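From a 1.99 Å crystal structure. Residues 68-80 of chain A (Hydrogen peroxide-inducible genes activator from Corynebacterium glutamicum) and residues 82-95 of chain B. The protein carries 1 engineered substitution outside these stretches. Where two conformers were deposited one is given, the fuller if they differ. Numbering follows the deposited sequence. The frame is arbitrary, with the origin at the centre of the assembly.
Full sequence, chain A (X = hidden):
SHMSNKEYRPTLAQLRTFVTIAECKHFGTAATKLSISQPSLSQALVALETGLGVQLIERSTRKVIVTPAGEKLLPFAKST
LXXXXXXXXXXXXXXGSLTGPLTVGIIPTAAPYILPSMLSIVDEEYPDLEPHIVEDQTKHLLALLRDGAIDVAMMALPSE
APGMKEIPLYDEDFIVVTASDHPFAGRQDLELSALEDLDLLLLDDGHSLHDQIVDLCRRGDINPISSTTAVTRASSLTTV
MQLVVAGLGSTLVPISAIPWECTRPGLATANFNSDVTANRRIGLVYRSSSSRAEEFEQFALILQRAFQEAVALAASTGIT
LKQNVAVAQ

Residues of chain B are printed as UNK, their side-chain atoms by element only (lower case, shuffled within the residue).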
# COMPACT_ATOMS: atom_id res chain seq x y z
N PRO A 68 35.20 -3.88 -26.97
CA PRO A 68 34.38 -4.17 -25.77
C PRO A 68 33.41 -3.02 -25.41
O PRO A 68 32.21 -3.28 -25.18
CB PRO A 68 35.44 -4.36 -24.67
CG PRO A 68 36.65 -4.86 -25.40
CD PRO A 68 36.60 -4.32 -26.80
N ALA A 69 33.90 -1.78 -25.43
CA ALA A 69 33.07 -0.61 -25.20
C ALA A 69 31.91 -0.49 -26.21
O ALA A 69 30.75 -0.19 -25.83
CB ALA A 69 33.91 0.65 -25.26
N GLY A 70 32.23 -0.71 -27.49
CA GLY A 70 31.21 -0.67 -28.53
C GLY A 70 30.14 -1.74 -28.35
O GLY A 70 28.96 -1.48 -28.53
N GLU A 71 30.55 -2.94 -27.96
CA GLU A 71 29.61 -4.03 -27.74
C GLU A 71 28.65 -3.71 -26.59
O GLU A 71 27.44 -4.01 -26.68
CB GLU A 71 30.35 -5.35 -27.46
CG GLU A 71 29.45 -6.57 -27.37
CD GLU A 71 28.58 -6.79 -28.61
OE1 GLU A 71 29.09 -6.59 -29.73
OE2 GLU A 71 27.39 -7.16 -28.47
N LYS A 72 29.17 -3.08 -25.53
CA LYS A 72 28.31 -2.68 -24.43
C LYS A 72 27.38 -1.53 -24.77
O LYS A 72 26.24 -1.50 -24.31
CB LYS A 72 29.12 -2.39 -23.18
CG LYS A 72 30.08 -1.26 -23.13
CD LYS A 72 31.15 -1.51 -22.06
CE LYS A 72 30.58 -1.78 -20.68
NZ LYS A 72 31.73 -2.04 -19.78
N LEU A 73 27.82 -0.60 -25.60
CA LEU A 73 26.96 0.53 -25.99
C LEU A 73 25.96 0.23 -27.14
O LEU A 73 24.94 0.93 -27.28
CB LEU A 73 27.80 1.75 -26.33
CG LEU A 73 28.53 2.36 -25.14
CD1 LEU A 73 29.61 3.34 -25.60
CD2 LEU A 73 27.54 3.03 -24.19
N LEU A 74 26.25 -0.80 -27.94
CA LEU A 74 25.41 -1.14 -29.09
C LEU A 74 23.90 -1.23 -28.76
O LEU A 74 23.08 -0.61 -29.44
CB LEU A 74 25.92 -2.42 -29.79
CG LEU A 74 25.22 -2.87 -31.08
CD1 LEU A 74 25.32 -1.78 -32.13
CD2 LEU A 74 25.79 -4.18 -31.59
N PRO A 75 23.41 -2.07 -27.81
CA PRO A 75 21.93 -2.42 -27.74
C PRO A 75 20.84 -1.30 -27.64
O PRO A 75 19.68 -1.28 -28.03
CB PRO A 75 21.86 -3.30 -26.50
CG PRO A 75 23.24 -3.85 -26.33
CD PRO A 75 24.18 -2.77 -26.78
N PHE A 76 21.48 -0.34 -26.94
CA PHE A 76 21.10 1.03 -26.53
C PHE A 76 21.23 2.05 -27.66
O PHE A 76 20.27 2.76 -27.90
CB PHE A 76 21.97 1.47 -25.35
CG PHE A 76 21.92 0.54 -24.17
CD1 PHE A 76 20.71 0.18 -23.60
CD2 PHE A 76 23.08 0.02 -23.64
CE1 PHE A 76 20.66 -0.68 -22.52
CE2 PHE A 76 23.04 -0.84 -22.55
CZ PHE A 76 21.83 -1.19 -22.00
N ALA A 77 22.40 2.22 -28.30
CA ALA A 77 22.29 2.90 -29.60
C ALA A 77 21.07 2.38 -30.35
O ALA A 77 20.23 3.16 -30.80
CB ALA A 77 23.57 2.70 -30.40
N LYS A 78 20.93 1.05 -30.43
CA LYS A 78 19.74 0.44 -31.04
C LYS A 78 18.42 0.90 -30.42
O LYS A 78 17.48 1.18 -31.15
CB LYS A 78 19.80 -1.08 -31.02
CG LYS A 78 20.74 -1.61 -32.04
CD LYS A 78 20.37 -2.97 -32.56
CE LYS A 78 21.64 -3.72 -32.92
NZ LYS A 78 22.21 -4.47 -31.76
N SER A 79 18.34 0.96 -29.10
CA SER A 79 17.10 1.43 -28.44
C SER A 79 16.73 2.83 -28.87
O SER A 79 15.57 3.15 -29.04
CB SER A 79 17.20 1.42 -26.91
OG SER A 79 17.70 0.19 -26.46
N THR A 80 17.75 3.68 -29.03
CA THR A 80 17.51 5.07 -29.40
C THR A 80 16.93 5.15 -30.83
O THR A 80 15.95 5.86 -31.08
CB THR A 80 18.77 5.91 -29.26
OG1 THR A 80 19.38 5.69 -27.97
CG2 THR A 80 18.45 7.39 -29.43
N UNK B 82 14.89 10.17 -23.96
CA UNK B 82 15.29 9.36 -22.81
C UNK B 82 16.23 8.25 -23.21
O UNK B 82 17.22 7.99 -22.53
c UNK B 82 13.14 9.82 -21.44
o UNK B 82 12.00 9.44 -21.08
o UNK B 82 13.51 11.00 -21.32
c UNK B 82 14.06 8.76 -22.08
N UNK B 83 15.95 7.57 -24.33
CA UNK B 83 16.89 6.56 -24.83
C UNK B 83 18.26 7.19 -25.19
O UNK B 83 19.30 6.59 -24.90
c UNK B 83 16.31 5.83 -26.03
N UNK B 84 18.27 8.39 -25.78
CA UNK B 84 19.53 9.04 -26.14
C UNK B 84 20.34 9.44 -24.90
O UNK B 84 21.54 9.26 -24.86
c UNK B 84 19.30 10.24 -27.02
N UNK B 85 19.66 10.00 -23.90
CA UNK B 85 20.30 10.32 -22.60
C UNK B 85 20.89 9.06 -21.95
O UNK B 85 22.01 9.07 -21.45
c UNK B 85 19.32 11.01 -21.64
c UNK B 85 18.21 13.24 -21.14
o UNK B 85 18.30 13.86 -20.06
c UNK B 85 19.45 12.53 -21.66
o UNK B 85 17.15 13.16 -21.80
N UNK B 86 20.15 7.97 -21.98
CA UNK B 86 20.66 6.71 -21.43
C UNK B 86 21.90 6.20 -22.19
O UNK B 86 22.83 5.67 -21.58
o UNK B 86 20.07 4.45 -20.90
c UNK B 86 19.57 5.66 -21.39
N UNK B 87 21.93 6.35 -23.52
CA UNK B 87 23.13 5.99 -24.30
C UNK B 87 24.32 6.82 -23.83
O UNK B 87 25.39 6.29 -23.57
c UNK B 87 26.18 6.82 -27.66
c UNK B 87 24.15 5.98 -26.63
c UNK B 87 24.48 4.71 -27.08
c UNK B 87 25.01 7.04 -26.93
c UNK B 87 22.91 6.21 -25.82
c UNK B 87 25.65 4.48 -27.78
c UNK B 87 26.50 5.53 -28.09
N UNK B 88 24.12 8.12 -23.71
CA UNK B 88 25.20 9.03 -23.34
C UNK B 88 25.72 8.73 -21.93
O UNK B 88 26.93 8.68 -21.71
c UNK B 88 25.12 12.94 -23.42
c UNK B 88 27.02 11.39 -24.02
c UNK B 88 24.73 10.48 -23.45
c UNK B 88 25.76 11.57 -23.17
N UNK B 89 24.82 8.50 -20.98
CA UNK B 89 25.25 8.20 -19.62
C UNK B 89 26.03 6.91 -19.58
O UNK B 89 27.08 6.86 -18.98
o UNK B 89 23.55 9.35 -18.36
c UNK B 89 24.04 8.07 -18.70
N UNK B 90 25.53 5.89 -20.25
CA UNK B 90 26.24 4.62 -20.30
C UNK B 90 27.65 4.75 -20.88
O UNK B 90 28.55 4.02 -20.50
c UNK B 90 24.45 2.85 -20.32
n UNK B 90 22.98 2.09 -18.88
c UNK B 90 23.79 3.16 -19.18
n UNK B 90 24.02 1.59 -20.68
c UNK B 90 25.46 3.61 -21.11
c UNK B 90 23.13 1.16 -19.80
N UNK B 91 27.80 5.64 -21.85
CA UNK B 91 29.09 5.80 -22.56
C UNK B 91 30.20 6.19 -21.60
O UNK B 91 31.33 5.76 -21.75
c UNK B 91 28.97 6.86 -23.66
N UNK B 92 29.85 6.98 -20.60
CA UNK B 92 30.80 7.42 -19.56
C UNK B 92 31.30 6.22 -18.77
O UNK B 92 32.49 6.18 -18.44
c UNK B 92 29.52 10.95 -18.45
c UNK B 92 30.14 8.44 -18.62
n UNK B 92 28.57 11.87 -16.31
c UNK B 92 29.53 9.68 -19.30
c UNK B 92 28.27 11.15 -17.59
N UNK B 93 30.41 5.25 -18.49
CA UNK B 93 30.77 3.98 -17.83
C UNK B 93 31.37 2.85 -18.65
O UNK B 93 31.92 1.92 -18.10
N UNK B 94 31.15 2.81 -19.95
CA UNK B 94 31.67 1.69 -20.72
C UNK B 94 33.18 1.59 -20.78
O UNK B 94 33.76 0.52 -20.75
c UNK B 94 31.08 1.70 -22.12
N UNK B 95 33.79 2.74 -20.94
CA UNK B 95 35.22 2.89 -21.08
C UNK B 95 36.09 2.52 -19.90
O UNK B 95 37.10 1.88 -20.05
o UNK B 95 37.69 3.61 -21.89
c UNK B 95 36.92 4.55 -21.75
n UNK B 95 37.31 5.82 -21.88
c UNK B 95 35.49 4.32 -21.44

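Position 82 has two side-chain carbons, the second carrying two oxygens. It touches nothing on chain A. It is D82(B).

Position 83 has one carbon, CB, pointing toward chain A and 3.6 Å from OG1 of T80(A). It is A83(B).

Position 84 also has one carbon; its CB lies 3.8 Å from CG2 of T80(A). It is A84(B).

Position 85 has three carbons, the third carrying two oxygens, and points away from chain A. It is E85(B).

Position 86 has one carbon and one oxygen, too far from chain A for contact. It is S86(B).

Position 87 has one carbon and then a ring of six carbons. The CA-to-CB bond points sideways, but the ring comes nearer and meets L73(A), F76(A) and A77(A). No oxygen follows the ring, so this is F87(B). Its CE1 is 3.8 Å from CB of L73(A) and 3.8 Å from CB of A77(A).

Position 88 has four carbons, forked at the second, and points away. It is L88(B).

Position 89 has one carbon and one oxygen, without contact to chain A. It is S89(B), whose OG makes a weak hydrogen bond to O of E85(B).

Position 90 has one carbon and a five-membered ring of three carbons and two nitrogens. The ring lies against F76(A). It is H90(B); its ND1 is 3.2 Å from CE2 of F76(A).

Position 91 has one carbon, 4.1 Å from CD1 of L73(A). It is A91(B).

Position 92 has four carbons in a row ending in nitrogen, and points away. It is K92(B), hydrogen-bonded elsewhere in the structure.

Position 93 has no side-chain atoms; its O is 4.3 Å from NZ of K72(A). It is G93(B).

Position 94 has one carbon, CB, 3.2 Å from CD of K72(A) and 4.0 Å from CG of L73(A). It is A94(B).

Position 95 has two carbons, the second carrying one oxygen and one nitrogen. It points away and is N95(B).

The two helices run nearly antiparallel, at 161°, with axes 8.4 Å apart at closest. L73(A) is the knob, seated among F87(B), H90(B), A91(B) and A94(B). The backbones are close at both ends: CA of T80(A) is 4.8 Å from CA of A83(B), and CA of A69(A) is 5.2 Å from CA of A94(B). Beside the knob, H90(B) turns its ring edge to the face of F76(A), with planes at 87°. Polar support is slight: NZ of K72(A) gives a weak hydrogen bond to O of A94(B), at 3.4 Å.

Chain B 82-95: DAAESFLSHAKGAN
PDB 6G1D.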